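Side-chain contact in putative Acetyltransferase (Lactobacillus plantarum WCFS1, PDB 3EFA), which probably transfers an acetyl group from acetyl-CoA to an amine of a substrate not yet identified, as a member of the GNAT family: residues Arg30-Ser33 / Ala34-Phe38. Residues are numbered along the deposited sequence; the frame is centred on the assembly and turned at random.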
ATOM      1  N   ARG A  30     -13.304  14.979  18.033  1.00 52.20           N
ATOM      2  CA  ARG A  30     -12.907  15.316  16.667  1.00 53.41           C
ATOM      3  C   ARG A  30     -14.035  15.279  15.636  1.00 51.69           C
ATOM      4  O   ARG A  30     -13.808  15.556  14.466  1.00 55.66           O
ATOM      5  CB  ARG A  30     -11.732  14.442  16.225  1.00 58.63           C
ATOM      6  CG  ARG A  30     -10.456  14.762  16.987  1.00 62.08           C
ATOM      7  CD  ARG A  30      -9.437  13.658  16.866  1.00 67.32           C
ATOM      8  NE  ARG A  30      -9.095  13.394  15.478  1.00 75.67           N
ATOM      9  CZ  ARG A  30      -8.134  12.560  15.097  1.00 80.68           C
ATOM     10  NH1 ARG A  30      -7.418  11.910  16.010  1.00 72.49           N
ATOM     11  NH2 ARG A  30      -7.890  12.379  13.805  1.00 84.63           N
ATOM     12  N   GLY A  31     -15.242  14.933  16.073  1.00 47.08           N
ATOM     13  CA  GLY A  31     -16.421  15.054  15.235  1.00 53.10           C
ATOM     14  C   GLY A  31     -16.591  14.058  14.100  1.00 58.84           C
ATOM     15  O   GLY A  31     -17.346  14.308  13.162  1.00 65.26           O
ATOM     16  N   ILE A  32     -15.906  12.925  14.167  1.00 54.26           N
ATOM     17  CA  ILE A  32     -16.147  11.881  13.182  1.00 51.33           C
ATOM     18  C   ILE A  32     -17.469  11.152  13.471  1.00 60.05           C
ATOM     19  O   ILE A  32     -17.843  10.912  14.637  1.00 56.96           O
ATOM     20  CB  ILE A  32     -14.979  10.886  13.111  1.00 50.16           C
ATOM     21  CG1 ILE A  32     -13.703  11.617  12.677  1.00 56.75           C
ATOM     22  CG2 ILE A  32     -15.303   9.733  12.152  1.00 42.64           C
ATOM     23  CD1 ILE A  32     -12.416  10.915  13.092  1.00 59.04           C
ATOM     24  N   SER A  33     -18.182  10.826  12.398  1.00 56.54           N
ATOM     25  CA  SER A  33     -19.438  10.087  12.480  1.00 53.28           C
ATOM     26  C   SER A  33     -19.249   8.707  13.147  1.00 50.42           C
ATOM     27  O   SER A  33     -18.306   7.973  12.827  1.00 46.23           O
ATOM     28  CB  SER A  33     -20.035   9.947  11.072  1.00 47.51           C
ATOM     29  OG  SER A  33     -21.165   9.102  11.065  1.00 59.45           O
ATOM     30  N   ALA A  34     -20.143   8.364  14.077  1.00 40.40           N
ATOM     31  CA  ALA A  34     -19.992   7.135  14.860  1.00 43.19           C
ATOM     32  C   ALA A  34     -20.123   5.868  14.011  1.00 43.76           C
ATOM     33  O   ALA A  34     -19.496   4.852  14.300  1.00 41.49           O
ATOM     34  CB  ALA A  34     -20.973   7.105  16.041  1.00 36.70           C
ATOM     35  N   ASP A  35     -20.934   5.917  12.964  1.00 47.04           N
ATOM     36  CA  ASP A  35     -21.060   4.796  12.042  0.50 56.01           C
ATOM     37  C   ASP A  35     -19.871   4.708  11.078  1.00 58.55           C
ATOM     38  O   ASP A  35     -19.750   3.748  10.319  1.00 56.42           O
ATOM     39  CB  ASP A  35     -22.380   4.891  11.282  0.50 56.37           C
ATOM     40  CG  ASP A  35     -23.572   4.947  12.212  0.50 54.24           C
ATOM     41  OD1 ASP A  35     -23.928   3.896  12.794  0.50 45.97           O
ATOM     42  OD2 ASP A  35     -24.142   6.048  12.367  0.50 54.96           O
ATOM     43  N   VAL A  36     -19.008   5.730  11.104  1.00 46.75           N
ATOM     44  CA  VAL A  36     -17.721   5.662  10.410  1.00 42.95           C
ATOM     45  C   VAL A  36     -16.637   5.069  11.358  1.00 54.92           C
ATOM     46  O   VAL A  36     -15.907   4.148  10.980  1.00 43.79           O
ATOM     47  CB  VAL A  36     -17.253   7.045   9.821  1.00 63.02           C
ATOM     48  CG1 VAL A  36     -15.862   6.929   9.191  1.00 53.63           C
ATOM     49  CG2 VAL A  36     -18.238   7.570   8.786  1.00 60.94           C
ATOM     50  N   GLU A  37     -16.546   5.581  12.588  1.00 50.58           N
ATOM     51  CA  GLU A  37     -15.553   5.083  13.550  1.00 49.17           C
ATOM     52  C   GLU A  37     -15.736   3.596  13.876  1.00 53.47           C
ATOM     53  O   GLU A  37     -14.769   2.824  13.838  1.00 41.75           O
ATOM     54  CB  GLU A  37     -15.577   5.890  14.854  1.00 44.84           C
ATOM     55  CG  GLU A  37     -14.670   5.320  15.944  1.00 50.20           C
ATOM     56  CD  GLU A  37     -13.205   5.257  15.503  1.00 55.17           C
ATOM     57  OE1 GLU A  37     -12.824   6.085  14.648  1.00 49.15           O
ATOM     58  OE2 GLU A  37     -12.442   4.391  16.004  1.00 45.22           O
ATOM     59  N   PHE A  38     -16.972   3.207  14.201  1.00 35.61           N
ATOM     60  CA  PHE A  38     -17.278   1.829  14.556  1.00 43.48           C
ATOM     61  C   PHE A  38     -17.818   1.093  13.340  1.00 47.11           C
ATOM     62  O   PHE A  38     -18.791   1.526  12.721  1.00 50.63           O
ATOM     63  CB  PHE A  38     -18.215   1.778  15.789  1.00 40.78           C
ATOM     64  CG  PHE A  38     -17.648   2.515  16.977  1.00 38.48           C
ATOM     65  CD1 PHE A  38     -16.641   1.929  17.754  1.00 32.59           C
ATOM     66  CD2 PHE A  38     -18.043   3.824  17.258  1.00 32.97           C
ATOM     67  CE1 PHE A  38     -16.064   2.622  18.832  1.00 32.43           C
ATOM     68  CE2 PHE A  38     -17.481   4.529  18.321  1.00 32.42           C
ATOM     69  CZ  PHE A  38     -16.487   3.932  19.116  1.00 38.07           C
TER
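The carbonyl oxygen of Ser33 is a worked example of a shared acceptor, since it accepts two amide hydrogens in the first turn of helix 34-37. Glu37 N reaches Ser33 O at 3.0 Å in a nearly straight bond, 162° at the hydrogen, and meets the carbonyl almost head-on. Val36 N is equally near, 2.9 Å from Ser33 O, but comes from above the carbonyl plane with a more bent N-H angle of 138°. Beyond these bonds the side chains meet more lightly. In Ile32, chi1 of -62° sets CG1 beside the backbone N and CG2 anti to it; Ile32 CG2 lies 4.1 Å from both CB and CG1 of Val36, and the two side chains cross at about a right angle. The other branch of Val36 meets the serine, with CG2 3.8 Å from Ser33 CB. Ser33 sits at the N-cap position, yet its OG stays 3.3 Å from Ala34 N at a poor angle and makes no hydrogen bond there. In this probable GNAT-fold acetyltransferase the turn joins helix 12-29 to the one-turn helix 34-37, on the way from there to strand 48-52, near the protein surface. Gly31, with positive phi, ends the preceding helical run, and Ile32 bonds back through its backbone to Phe26, whose side chain it also touches. One residue on from Ser33, Phe38 N bonds to Ala34 O at 3.0 Å, while Glu37 CG lies 3.7 Å above the plane of the Phe38 ring, over its centre. Glu37 is buried; its OE2 forms a salt bridge with Arg22, and its backbone O accepts from Arg76.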